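PDB 6LH8: aerolysin-like protein from Bombina maxima, which belongs to the aerolysin-like pore-forming proteins and probably takes part, as pore former or paralogous regulator, in modulating toad endolysosomes. Local coordinates for residues 3-8 against 124-129; 49-54 against 88-93; 56-61 against 133-138; 65-70 against 78-83. One frame throughout, in Å; residues are numbered along the deposited sequence.

In the fold
All four contacts lie on the same side of the chain's centre in an elongated, all-beta molecule. Contacts 1 and 2 join the two outermost strands of the five-stranded antiparallel sheet to their inner neighbours, with centres about 14 Å apart. Contact 3 ties a surface loop to the central strand 133-154, its centre about 10 Å from that of contact 1. Contact 4 is a separate two-stranded sheet packed on the large one: its centre is about 11 Å from contact 1, where Ile66 meets Val5 and Ile128, and about 10 Å from contact 2, where Phe83 meets His50 and Ile52. Residues 65-83 are consistent with the pre-stem region of aerolysin-like proteins.

Contact 1: residues 3-8 against 124-129; sequences ASVTVL and APVEIS
Ser129 O is gripped from several directions: Ser4 N donates to it at 2.8 Å, and Ala3 CA lies 3.3 Å away in a CA-H...O contact. A water also donates to Ser129 O, at 3.1 Å, and bonds the hydroxyl of Ser4 as well. The carbonyl closes one end of an antiparallel beta ladder between outermost strand 4-28 and strand 110-130 of the aerolysin-type sheet. The ladder carries on through the hydrogen-bonded pairs Ser4-Ser129 and Thr6-Glu127, and ends where Leu8 N donates almost straight (172°) to Pro125 O. The faces differ in character. Val5, Val7, Val126 and Ile128 share the apolar one, which rests on Ile66 and Leu68 of strand 65-68. There Val5 divides its two methyls: CG1, anti to the backbone N (chi1 180°), touches Val126 CG1 at 3.5 Å, while CG2 lies alongside Ile128 CD1 at 3.6 Å. Ile128 also sends CG2 to Ala3 CB, 3.6 Å away. Ser4, Thr6, Glu127 and Ser129 form the polar face, where Ser4 CB abuts Ser129 OG at 3.3 Å. Beyond Thr6, the Leu8 side chain crosses both Pro125 and the extended Glu127 at about a right angle. Both its methyls lie against the same side of the carboxylate, CD1 near OE2 and CD2 near OE1, and Leu8 CD1 also meets Pro125 CB at 3.9 Å.

Contact 2: residues 49-54 against 88-93; sequences THNITL and LESYTE
His50 faces Tyr91 and Glu93 across the antiparallel ladder of strands 41-53 and 90-100, at one edge of the large five-stranded sheet. Its backbone N donates to Tyr91 O in a nearly straight bond of 2.7 Å, and Tyr91 N returns one to His50 O. From there the side chain can be traced outward. CB passes 3.7 Å from Tyr91 O. CG stands beside the backbone N, anti to the carbonyl carbon (chi1 -54°); farther out, CD2 comes to the edge of the Tyr91 ring. At the tip NE2 donates to Glu93 OE1 at 2.7 Å, with the oxygen close to the imidazole plane and using its anti lone pair. The ring and carboxylate planes are only 26° apart. On the other nitrogen, ND1 is hydrogen-bonded to Tyr139 OH, so both nitrogens have partners and the ring's rotation is fixed. Glu93 OE1 is shared with Arg73 in a salt bridge and OE2 takes the backbone N of Leu74; these partners would favour a charged carboxylate. The opposite face of the ladder is hydroxyl-rich. A water joins Thr49 OG1 and Thr92 OG1, at 2.9 Å from each. Asn51 gives its ND2 to Gln142 and Ile140 of the next strand, while its OD1 receives Ser90 OG at 2.9 Å, the hydroxyl sitting 42° above the amide's carbonyl plane.

Contact 3: residues 56-61 against 133-138; sequences RATEVP and IKETAT
Val60 and Ile133 make the nearest backbone approach, 6.6 Å between CA atoms, so the irregular loop 56-61 and strand 133-138 meet through side chains and a water rather than through a beta ladder. The loop is shaped by an ST turn: Thr58 OG1 accepts from Val60 N in a fairly straight bond (3.0 Å, 167°). The same hydroxyl donates to Glu135 OE2 at 2.8 Å, on the anti lone pair of that oxygen, and this is the direct polar tie to the middle strand of the aerolysin-like fold's main sheet. With OG1 anti to the backbone N (chi1 -179°), the hydroxyl lies between Val60 N and Glu135 OE2. The Glu135 chain bends at chi2 (63°), and both carboxylate oxygens are engaged. OE1 takes Thr136 N within the strand; OE2, besides the threonine, receives a water at 2.8 Å that in turn accepts from Glu59 N. Two hydrogen-bond donors on OE2 thus link the carboxylate to two successive loop residues. Next to this polar patch Val60 CG2 presses on Glu135 CB at 3.6 Å, and Val60 also touches Leu54 and Tyr85. Ile133 packs against residues 59-61 of the loop: its CG2 reaches Glu59 CB, and its CD1 lies 3.6 Å from Glu59 O and meets Pro61 CD tip to tip at 4.1 Å.

Contact 4: residues 65-70 against 78-83; sequences EIQLEP and TEPITF
Ile66 and Phe83 exchange backbone hydrogen bonds, and Leu68 and Ile81 do the same, making a short antiparallel ladder with 157° between strand directions. Ile66 N to Phe83 O is the shortest of the four at 2.8 Å. Between these pairs lies the non-hydrogen-bonded pair Gln67-Thr82; Gln67 CA makes a CA-H...O contact to Ile81 O, CA to O 3.2 Å. Apolar packing occupies the face of Ile66, Leu68, Ile81 and Phe83. The Phe83 ring has Ile81 CG2 over one face, 3.8 Å above its plane and displaced toward the rim, whereas Leu68 CG arrives at its edge, in the plane, 4.0 Å from CE2. Leu68 takes the sterically tight first torsion, CG between the backbone N and the carbonyl carbon (chi1 61°). Farther along, Pro70 crosses Ile81 at about a right angle, CG to CG1 3.8 Å. The other face is polar and more open: Gln67 and Thr82 lie side by side, with Gln67 CG 3.3 Å from Thr82 OG1, and a weak, unsettled bond may run from that hydroxyl to Gln67 OE1. Past the ladder, Glu69 CG lies 3.8 Å from Pro80 CG. With its apolar face turned to Val5, Val7, His50, Ile52 and Tyr139 of the large sheet, this small beta hairpin is consistent with the pre-stem hairpin that aerolysin-like proteins hold against their twisted sheet in the soluble form.

Contact 1: residues 3-8 against 124-129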
loop_
_atom_site.group_PDB
_atom_site.type_symbol
_atom_site.label_atom_id
_atom_site.label_comp_id
_atom_site.label_asym_id
_atom_site.label_seq_id
_atom_site.Cartn_x
_atom_site.Cartn_y
_atom_site.Cartn_z
ATOM N N ALA A 3 21.510 -13.115 4.511
ATOM C CA ALA A 3 20.820 -13.924 5.498
ATOM C C ALA A 3 19.891 -14.937 4.840
ATOM O O ALA A 3 19.403 -14.737 3.720
ATOM C CB ALA A 3 20.021 -13.034 6.443
ATOM N N SER A 4 19.653 -16.043 5.548
ATOM C CA SER A 4 18.503 -16.886 5.242
ATOM C C SER A 4 17.271 -16.238 5.852
ATOM O O SER A 4 17.317 -15.768 6.988
ATOM C CB SER A 4 18.676 -18.292 5.818
ATOM O OG SER A 4 19.765 -18.969 5.239
ATOM N N VAL A 5 16.168 -16.204 5.104
ATOM C CA VAL A 5 14.996 -15.428 5.509
ATOM C C VAL A 5 13.744 -16.288 5.391
ATOM O O VAL A 5 13.535 -16.941 4.364
ATOM C CB VAL A 5 14.838 -14.155 4.657
ATOM C CG1 VAL A 5 13.604 -13.381 5.101
ATOM C CG2 VAL A 5 16.072 -13.286 4.743
ATOM N N THR A 6 12.908 -16.282 6.433
ATOM C CA THR A 6 11.587 -16.913 6.375
ATOM C C THR A 6 10.590 -16.016 7.090
ATOM O O THR A 6 10.745 -15.764 8.286
ATOM C CB THR A 6 11.599 -18.294 7.036
ATOM O OG1 THR A 6 12.478 -19.170 6.317
ATOM C CG2 THR A 6 10.188 -18.885 7.062
ATOM N N VAL A 7 9.574 -15.531 6.376
ATOM C CA VAL A 7 8.548 -14.695 6.998
ATOM C C VAL A 7 7.473 -15.609 7.569
ATOM O O VAL A 7 7.022 -16.541 6.892
ATOM C CB VAL A 7 7.946 -13.698 5.993
ATOM C CG1 VAL A 7 6.901 -12.823 6.691
ATOM C CG2 VAL A 7 9.028 -12.830 5.389
ATOM N N LEU A 8 7.072 -15.354 8.825
ATOM C CA LEU A 8 6.031 -16.146 9.492
ATOM C C LEU A 8 4.673 -15.492 9.241
ATOM O O LEU A 8 4.077 -14.842 10.104
ATOM C CB LEU A 8 6.322 -16.289 10.980
ATOM C CG LEU A 8 7.752 -16.695 11.384
ATOM C CD1 LEU A 8 7.857 -16.940 12.875
ATOM C CD2 LEU A 8 8.227 -17.925 10.598
ATOM N N ALA A 124 4.621 -8.785 10.442
ATOM C CA ALA A 124 4.825 -10.216 10.666
ATOM C C ALA A 124 6.255 -10.467 11.131
ATOM O O ALA A 124 7.151 -9.671 10.838
ATOM C CB ALA A 124 4.534 -11.037 9.402
ATOM N N PRO A 125 6.488 -11.550 11.879
ATOM C CA PRO A 125 7.862 -11.908 12.251
ATOM C C PRO A 125 8.665 -12.392 11.054
ATOM O O PRO A 125 8.141 -12.993 10.118
ATOM C CB PRO A 125 7.677 -13.042 13.272
ATOM C CG PRO A 125 6.194 -13.062 13.614
ATOM C CD PRO A 125 5.505 -12.517 12.401
ATOM N N VAL A 126 9.964 -12.119 11.087
ATOM C CA VAL A 126 10.870 -12.564 10.030
ATOM C C VAL A 126 12.031 -13.276 10.702
ATOM O O VAL A 126 12.822 -12.644 11.414
ATOM C CB VAL A 126 11.367 -11.411 9.151
ATOM C CG1 VAL A 126 12.184 -11.970 8.006
ATOM C CG2 VAL A 126 10.181 -10.598 8.595
ATOM N N GLU A 127 12.136 -14.585 10.493
ATOM C CA GLU A 127 13.250 -15.326 11.058
ATOM C C GLU A 127 14.460 -15.166 10.142
ATOM O O GLU A 127 14.380 -15.421 8.936
ATOM C CB GLU A 127 12.861 -16.793 11.285
ATOM C CG GLU A 127 11.874 -16.927 12.448
ATOM C CD GLU A 127 11.535 -18.360 12.818
ATOM O OE1 GLU A 127 11.741 -19.258 11.978
ATOM O OE2 GLU A 127 11.054 -18.579 13.951
ATOM N N ILE A 128 15.557 -14.662 10.712
ATOM C CA ILE A 128 16.784 -14.344 9.994
ATOM C C ILE A 128 17.878 -15.231 10.553
ATOM O O ILE A 128 17.988 -15.384 11.769
ATOM C CB ILE A 128 17.168 -12.859 10.179
ATOM C CG1 ILE A 128 16.108 -11.937 9.566
ATOM C CG2 ILE A 128 18.578 -12.578 9.657
ATOM C CD1 ILE A 128 15.719 -12.316 8.188
ATOM N N SER A 129 18.702 -15.799 9.685
ATOM C CA SER A 129 19.927 -16.425 10.153
ATOM C C SER A 129 21.071 -15.996 9.247
ATOM O O SER A 129 20.929 -15.987 8.022
ATOM C CB SER A 129 19.801 -17.947 10.192
ATOM O OG SER A 129 19.870 -18.489 8.895
HETATM O O HOH W 1 22.288 -18.408 6.734
#

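Contact 2: residues 49-54 against 88-93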
loop_
_atom_site.group_PDB
_atom_site.type_symbol
_atom_site.label_atom_id
_atom_site.label_comp_id
_atom_site.label_asym_id
_atom_site.label_seq_id
_atom_site.Cartn_x
_atom_site.Cartn_y
_atom_site.Cartn_z
ATOM N N THR A 49 4.279 0.417 1.092
ATOM C CA THR A 49 5.583 0.630 1.703
ATOM C C THR A 49 5.964 -0.600 2.513
ATOM O O THR A 49 5.175 -1.068 3.340
ATOM C CB THR A 49 5.589 1.883 2.568
ATOM O OG1 THR A 49 5.376 3.031 1.728
ATOM C CG2 THR A 49 6.937 2.040 3.265
ATOM N N HIS A 50 7.168 -1.114 2.269
ATOM C CA HIS A 50 7.683 -2.302 2.945
ATOM C C HIS A 50 8.826 -1.913 3.869
ATOM O O HIS A 50 9.777 -1.262 3.437
ATOM C CB HIS A 50 8.173 -3.325 1.924
ATOM C CG HIS A 50 7.145 -3.687 0.894
ATOM N ND1 HIS A 50 6.164 -4.626 1.115
ATOM C CD2 HIS A 50 6.954 -3.223 -0.365
ATOM C CE1 HIS A 50 5.411 -4.730 0.032
ATOM N NE2 HIS A 50 5.876 -3.897 -0.882
ATOM N N ASN A 51 8.763 -2.357 5.123
ATOM C CA ASN A 51 9.772 -2.000 6.109
ATOM C C ASN A 51 10.262 -3.236 6.839
ATOM O O ASN A 51 9.514 -4.194 7.032
ATOM C CB ASN A 51 9.211 -1.011 7.128
ATOM C CG ASN A 51 8.443 0.105 6.470
ATOM O OD1 ASN A 51 9.008 1.157 6.208
ATOM N ND2 ASN A 51 7.147 -0.134 6.163
ATOM N N ILE A 52 11.525 -3.203 7.264
ATOM C CA ILE A 52 12.076 -4.234 8.133
ATOM C C ILE A 52 12.635 -3.542 9.367
ATOM O O ILE A 52 13.234 -2.469 9.266
ATOM C CB ILE A 52 13.136 -5.110 7.420
ATOM C CG1 ILE A 52 13.357 -6.413 8.185
ATOM C CG2 ILE A 52 14.459 -4.377 7.183
ATOM C CD1 ILE A 52 12.218 -7.422 7.988
ATOM N N THR A 53 12.332 -4.096 10.539
ATOM C CA THR A 53 12.750 -3.522 11.816
ATOM C C THR A 53 13.441 -4.614 12.618
ATOM O O THR A 53 13.042 -5.776 12.550
ATOM C CB THR A 53 11.565 -2.947 12.618
ATOM O OG1 THR A 53 10.582 -3.959 12.870
ATOM C CG2 THR A 53 10.894 -1.796 11.860
ATOM N N LEU A 54 14.504 -4.249 13.342
ATOM C CA LEU A 54 15.228 -5.225 14.143
ATOM C C LEU A 54 15.277 -4.781 15.592
ATOM O O LEU A 54 15.183 -3.579 15.872
ATOM C CB LEU A 54 16.663 -5.421 13.634
ATOM C CG LEU A 54 16.847 -6.420 12.497
ATOM C CD1 LEU A 54 16.400 -5.787 11.170
ATOM C CD2 LEU A 54 18.292 -6.953 12.399
ATOM N N LEU A 88 19.398 0.405 4.384
ATOM C CA LEU A 88 18.187 0.434 3.557
ATOM C C LEU A 88 17.166 -0.478 4.226
ATOM O O LEU A 88 17.238 -1.699 4.072
ATOM C CB LEU A 88 18.461 -0.003 2.122
ATOM C CG LEU A 88 17.438 0.326 1.017
ATOM C CD1 LEU A 88 16.171 -0.517 1.092
ATOM C CD2 LEU A 88 17.084 1.804 1.002
ATOM N N GLU A 89 16.214 0.117 4.949
ATOM C CA GLU A 89 15.248 -0.649 5.732
ATOM C C GLU A 89 13.809 -0.362 5.338
ATOM O O GLU A 89 12.887 -0.869 5.988
ATOM C CB GLU A 89 15.453 -0.375 7.227
ATOM C CG GLU A 89 16.761 -0.942 7.723
ATOM C CD GLU A 89 17.238 -0.362 9.032
ATOM O OE1 GLU A 89 16.522 0.484 9.626
ATOM O OE2 GLU A 89 18.348 -0.750 9.455
ATOM N N SER A 90 13.595 0.423 4.290
ATOM C CA SER A 90 12.259 0.742 3.811
ATOM C C SER A 90 12.291 0.827 2.297
ATOM O O SER A 90 13.227 1.392 1.729
ATOM C CB SER A 90 11.762 2.066 4.403
ATOM O OG SER A 90 10.449 2.370 3.952
ATOM N N TYR A 91 11.270 0.269 1.649
ATOM C CA TYR A 91 11.137 0.314 0.202
ATOM C C TYR A 91 9.686 0.624 -0.151
ATOM O O TYR A 91 8.771 0.048 0.439
ATOM C CB TYR A 91 11.592 -1.020 -0.404
ATOM C CG TYR A 91 11.425 -1.117 -1.895
ATOM C CD1 TYR A 91 12.395 -0.622 -2.749
ATOM C CD2 TYR A 91 10.291 -1.686 -2.449
ATOM C CE1 TYR A 91 12.248 -0.697 -4.111
ATOM C CE2 TYR A 91 10.130 -1.765 -3.810
ATOM C CZ TYR A 91 11.117 -1.275 -4.641
ATOM O OH TYR A 91 10.964 -1.356 -6.009
ATOM N N THR A 92 9.473 1.530 -1.112
ATOM C CA THR A 92 8.132 1.965 -1.495
ATOM C C THR A 92 7.869 1.591 -2.947
ATOM O O THR A 92 8.643 1.959 -3.837
ATOM C CB THR A 92 7.969 3.473 -1.304
ATOM O OG1 THR A 92 8.196 3.812 0.068
ATOM C CG2 THR A 92 6.578 3.927 -1.706
ATOM N N GLU A 93 6.792 0.857 -3.181
ATOM C CA GLU A 93 6.277 0.649 -4.522
ATOM C C GLU A 93 5.311 1.776 -4.869
ATOM O O GLU A 93 4.681 2.376 -3.995
ATOM C CB GLU A 93 5.565 -0.698 -4.636
ATOM C CG GLU A 93 6.410 -1.905 -4.290
ATOM C CD GLU A 93 5.679 -3.212 -4.533
ATOM O OE1 GLU A 93 5.392 -3.919 -3.541
ATOM O OE2 GLU A 93 5.382 -3.536 -5.709
HETATM O O HOH W 2 6.564 5.642 1.659
HETATM O O HOH W 3 14.016 -0.303 10.564
#

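Contact 3: residues 56-61 against 133-138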
loop_
_atom_site.group_PDB
_atom_site.type_symbol
_atom_site.label_atom_id
_atom_site.label_comp_id
_atom_site.label_asym_id
_atom_site.label_seq_id
_atom_site.Cartn_x
_atom_site.Cartn_y
_atom_site.Cartn_z
ATOM N N ARG A 56 16.695 -3.432 18.999
ATOM C CA ARG A 56 17.733 -2.422 19.161
ATOM C C ARG A 56 19.087 -3.062 19.417
ATOM O O ARG A 56 20.100 -2.618 18.862
ATOM C CB ARG A 56 17.345 -1.476 20.300
ATOM C CG ARG A 56 18.355 -0.371 20.574
ATOM C CD ARG A 56 17.726 0.757 21.393
ATOM N NE ARG A 56 18.505 1.990 21.286
ATOM C CZ ARG A 56 18.525 2.947 22.210
ATOM N NH1 ARG A 56 17.799 2.821 23.315
ATOM N NH2 ARG A 56 19.268 4.029 22.025
ATOM N N ALA A 57 19.117 -4.128 20.220
ATOM C CA ALA A 57 20.338 -4.820 20.643
ATOM C C ALA A 57 20.673 -6.043 19.792
ATOM O O ALA A 57 21.225 -7.020 20.309
ATOM C CB ALA A 57 20.215 -5.230 22.105
ATOM N N THR A 58 20.410 -6.021 18.492
ATOM C CA THR A 58 20.575 -7.225 17.687
ATOM C C THR A 58 22.046 -7.535 17.429
ATOM O O THR A 58 22.903 -6.642 17.398
ATOM C CB THR A 58 19.834 -7.084 16.356
ATOM O OG1 THR A 58 19.991 -8.285 15.594
ATOM C CG2 THR A 58 20.386 -5.917 15.546
ATOM N N GLU A 59 22.329 -8.829 17.245
ATOM C CA GLU A 59 23.638 -9.321 16.834
ATOM C C GLU A 59 23.805 -9.347 15.321
ATOM O O GLU A 59 24.914 -9.586 14.839
ATOM C CB GLU A 59 23.870 -10.736 17.376
ATOM C CG GLU A 59 23.950 -10.843 18.880
ATOM C CD GLU A 59 25.296 -10.431 19.395
ATOM O OE1 GLU A 59 25.348 -9.745 20.438
ATOM O OE2 GLU A 59 26.301 -10.796 18.750
ATOM N N VAL A 60 22.726 -9.141 14.570
ATOM C CA VAL A 60 22.831 -9.156 13.108
ATOM C C VAL A 60 23.838 -8.091 12.674
ATOM O O VAL A 60 23.725 -6.927 13.090
ATOM C CB VAL A 60 21.448 -8.914 12.477
ATOM C CG1 VAL A 60 21.566 -8.661 10.982
ATOM C CG2 VAL A 60 20.536 -10.104 12.765
ATOM N N PRO A 61 24.864 -8.448 11.894
ATOM C CA PRO A 61 25.881 -7.457 11.520
ATOM C C PRO A 61 25.313 -6.367 10.632
ATOM O O PRO A 61 24.498 -6.620 9.743
ATOM C CB PRO A 61 26.924 -8.293 10.765
ATOM C CG PRO A 61 26.673 -9.708 11.187
ATOM C CD PRO A 61 25.200 -9.799 11.426
ATOM N N ILE A 133 24.284 -16.679 13.723
ATOM C CA ILE A 133 23.473 -15.651 14.361
ATOM C C ILE A 133 22.024 -15.839 13.937
ATOM O O ILE A 133 21.731 -15.974 12.743
ATOM C CB ILE A 133 23.989 -14.249 13.993
ATOM C CG1 ILE A 133 25.395 -14.049 14.569
ATOM C CG2 ILE A 133 23.057 -13.171 14.521
ATOM C CD1 ILE A 133 26.134 -12.848 13.995
ATOM N N LYS A 134 21.115 -15.869 14.914
ATOM C CA LYS A 134 19.685 -15.979 14.653
ATOM C C LYS A 134 18.981 -14.765 15.242
ATOM O O LYS A 134 19.343 -14.282 16.322
ATOM C CB LYS A 134 19.081 -17.268 15.245
ATOM C CG LYS A 134 19.728 -18.551 14.751
ATOM C CD LYS A 134 18.850 -19.759 15.041
ATOM C CE LYS A 134 19.205 -20.394 16.371
ATOM N NZ LYS A 134 19.526 -21.845 16.199
ATOM N N GLU A 135 18.003 -14.251 14.506
ATOM C CA GLU A 135 17.228 -13.107 14.958
ATOM C C GLU A 135 15.809 -13.253 14.434
ATOM O O GLU A 135 15.580 -13.870 13.399
ATOM C CB GLU A 135 17.836 -11.784 14.464
ATOM C CG GLU A 135 17.112 -10.545 14.992
ATOM C CD GLU A 135 17.208 -10.451 16.490
ATOM O OE1 GLU A 135 16.352 -11.040 17.186
ATOM O OE2 GLU A 135 18.169 -9.821 16.988
ATOM N N THR A 136 14.848 -12.684 15.151
ATOM C CA THR A 136 13.500 -12.553 14.615
ATOM C C THR A 136 13.246 -11.061 14.440
ATOM O O THR A 136 13.056 -10.338 15.422
ATOM C CB THR A 136 12.471 -13.209 15.525
ATOM O OG1 THR A 136 12.819 -14.588 15.713
ATOM C CG2 THR A 136 11.087 -13.111 14.901
ATOM N N ALA A 137 13.294 -10.602 13.190
ATOM C CA ALA A 137 12.978 -9.223 12.861
ATOM C C ALA A 137 11.465 -9.077 12.703
ATOM O O ALA A 137 10.706 -10.041 12.854
ATOM C CB ALA A 137 13.734 -8.800 11.600
ATOM N N THR A 138 11.010 -7.862 12.406
ATOM C CA THR A 138 9.593 -7.605 12.162
ATOM C C THR A 138 9.430 -6.864 10.844
ATOM O O THR A 138 10.045 -5.814 10.632
ATOM C CB THR A 138 8.959 -6.788 13.293
ATOM O OG1 THR A 138 9.073 -7.511 14.521
ATOM C CG2 THR A 138 7.475 -6.561 13.000
HETATM O O HOH W 4 20.474 -10.938 18.178
#

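Contact 4: residues 65-70 against 78-83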
loop_
_atom_site.group_PDB
_atom_site.type_symbol
_atom_site.label_atom_id
_atom_site.label_comp_id
_atom_site.label_asym_id
_atom_site.label_seq_id
_atom_site.Cartn_x
_atom_site.Cartn_y
_atom_site.Cartn_z
ATOM N N GLU A 65 22.388 -8.371 4.228
ATOM C CA GLU A 65 21.313 -8.223 3.257
ATOM C C GLU A 65 20.182 -9.179 3.603
ATOM O O GLU A 65 20.418 -10.337 3.963
ATOM C CB GLU A 65 21.819 -8.473 1.834
ATOM C CG GLU A 65 22.699 -7.335 1.307
ATOM C CD GLU A 65 22.882 -7.366 -0.202
ATOM O OE1 GLU A 65 22.480 -8.363 -0.834
ATOM O OE2 GLU A 65 23.430 -6.389 -0.758
ATOM N N ILE A 66 18.952 -8.684 3.502
ATOM C CA ILE A 66 17.758 -9.415 3.913
ATOM C C ILE A 66 16.773 -9.327 2.758
ATOM O O ILE A 66 16.152 -8.278 2.539
ATOM C CB ILE A 66 17.142 -8.853 5.200
ATOM C CG1 ILE A 66 18.155 -8.904 6.348
ATOM C CG2 ILE A 66 15.855 -9.590 5.551
ATOM C CD1 ILE A 66 17.871 -7.896 7.461
ATOM N N GLN A 67 16.635 -10.421 2.013
ATOM C CA GLN A 67 15.722 -10.507 0.880
ATOM C C GLN A 67 14.422 -11.170 1.308
ATOM O O GLN A 67 14.441 -12.276 1.856
ATOM C CB GLN A 67 16.338 -11.309 -0.269
ATOM C CG GLN A 67 17.385 -10.573 -1.050
ATOM C CD GLN A 67 17.696 -11.245 -2.376
ATOM O OE1 GLN A 67 18.528 -10.767 -3.145
ATOM N NE2 GLN A 67 17.026 -12.359 -2.646
ATOM N N LEU A 68 13.293 -10.526 1.021
ATOM C CA LEU A 68 12.020 -11.185 1.265
ATOM C C LEU A 68 11.036 -10.841 0.162
ATOM O O LEU A 68 11.209 -9.874 -0.586
ATOM C CB LEU A 68 11.430 -10.853 2.643
ATOM C CG LEU A 68 11.049 -9.448 3.098
ATOM C CD1 LEU A 68 9.696 -9.017 2.542
ATOM C CD2 LEU A 68 11.000 -9.446 4.626
ATOM N N GLU A 69 10.001 -11.673 0.069
ATOM C CA GLU A 69 8.948 -11.543 -0.928
ATOM C C GLU A 69 7.636 -11.205 -0.235
ATOM O O GLU A 69 7.013 -12.086 0.380
ATOM C CB GLU A 69 8.820 -12.838 -1.729
ATOM C CG GLU A 69 10.108 -13.211 -2.429
ATOM C CD GLU A 69 9.968 -14.464 -3.248
ATOM O OE1 GLU A 69 9.106 -14.482 -4.151
ATOM O OE2 GLU A 69 10.714 -15.430 -2.979
ATOM N N PRO A 70 7.193 -9.954 -0.282
ATOM C CA PRO A 70 5.953 -9.575 0.400
ATOM C C PRO A 70 4.742 -10.253 -0.218
ATOM O O PRO A 70 4.791 -10.779 -1.333
ATOM C CB PRO A 70 5.882 -8.058 0.196
ATOM C CG PRO A 70 7.266 -7.645 -0.168
ATOM C CD PRO A 70 7.861 -8.800 -0.904
ATOM N N THR A 78 7.128 -9.090 -8.882
ATOM C CA THR A 78 7.253 -10.342 -8.160
ATOM C C THR A 78 8.661 -10.603 -7.649
ATOM O O THR A 78 8.858 -11.570 -6.904
ATOM C CB THR A 78 6.805 -11.515 -9.050
ATOM O OG1 THR A 78 6.361 -12.596 -8.225
ATOM C CG2 THR A 78 7.944 -11.988 -9.940
ATOM N N GLU A 79 9.635 -9.771 -8.002
ATOM C CA GLU A 79 10.989 -9.967 -7.520
ATOM C C GLU A 79 11.089 -9.601 -6.038
ATOM O O GLU A 79 10.353 -8.740 -5.549
ATOM C CB GLU A 79 11.969 -9.124 -8.332
ATOM C CG GLU A 79 12.341 -9.738 -9.675
ATOM C CD GLU A 79 13.040 -11.077 -9.529
ATOM O OE1 GLU A 79 12.367 -12.121 -9.660
ATOM O OE2 GLU A 79 14.268 -11.084 -9.281
ATOM N N PRO A 80 11.992 -10.243 -5.304
ATOM C CA PRO A 80 12.136 -9.941 -3.879
ATOM C C PRO A 80 12.623 -8.521 -3.640
ATOM O O PRO A 80 13.299 -7.912 -4.475
ATOM C CB PRO A 80 13.173 -10.965 -3.400
ATOM C CG PRO A 80 13.129 -12.062 -4.433
ATOM C CD PRO A 80 12.847 -11.368 -5.719
ATOM N N ILE A 81 12.266 -8.002 -2.475
ATOM C CA ILE A 81 12.817 -6.754 -1.954
ATOM C C ILE A 81 14.092 -7.089 -1.199
ATOM O O ILE A 81 14.105 -8.024 -0.393
ATOM C CB ILE A 81 11.809 -6.059 -1.017
ATOM C CG1 ILE A 81 10.410 -5.995 -1.640
ATOM C CG2 ILE A 81 12.333 -4.678 -0.580
ATOM C CD1 ILE A 81 10.370 -5.430 -3.024
ATOM N N THR A 82 15.155 -6.315 -1.422
ATOM C CA THR A 82 16.407 -6.483 -0.693
ATOM C C THR A 82 16.583 -5.314 0.266
ATOM O O THR A 82 16.796 -4.177 -0.162
ATOM C CB THR A 82 17.596 -6.580 -1.643
ATOM O OG1 THR A 82 17.382 -7.665 -2.551
ATOM C CG2 THR A 82 18.887 -6.831 -0.860
ATOM N N PHE A 83 16.477 -5.590 1.559
ATOM C CA PHE A 83 16.873 -4.633 2.581
ATOM C C PHE A 83 18.339 -4.854 2.936
ATOM O O PHE A 83 18.888 -5.938 2.762
ATOM C CB PHE A 83 16.014 -4.781 3.838
ATOM C CG PHE A 83 14.525 -4.667 3.593
ATOM C CD1 PHE A 83 13.932 -3.431 3.427
ATOM C CD2 PHE A 83 13.718 -5.795 3.582
ATOM C CE1 PHE A 83 12.556 -3.319 3.222
ATOM C CE2 PHE A 83 12.334 -5.701 3.371
ATOM C CZ PHE A 83 11.754 -4.455 3.192
#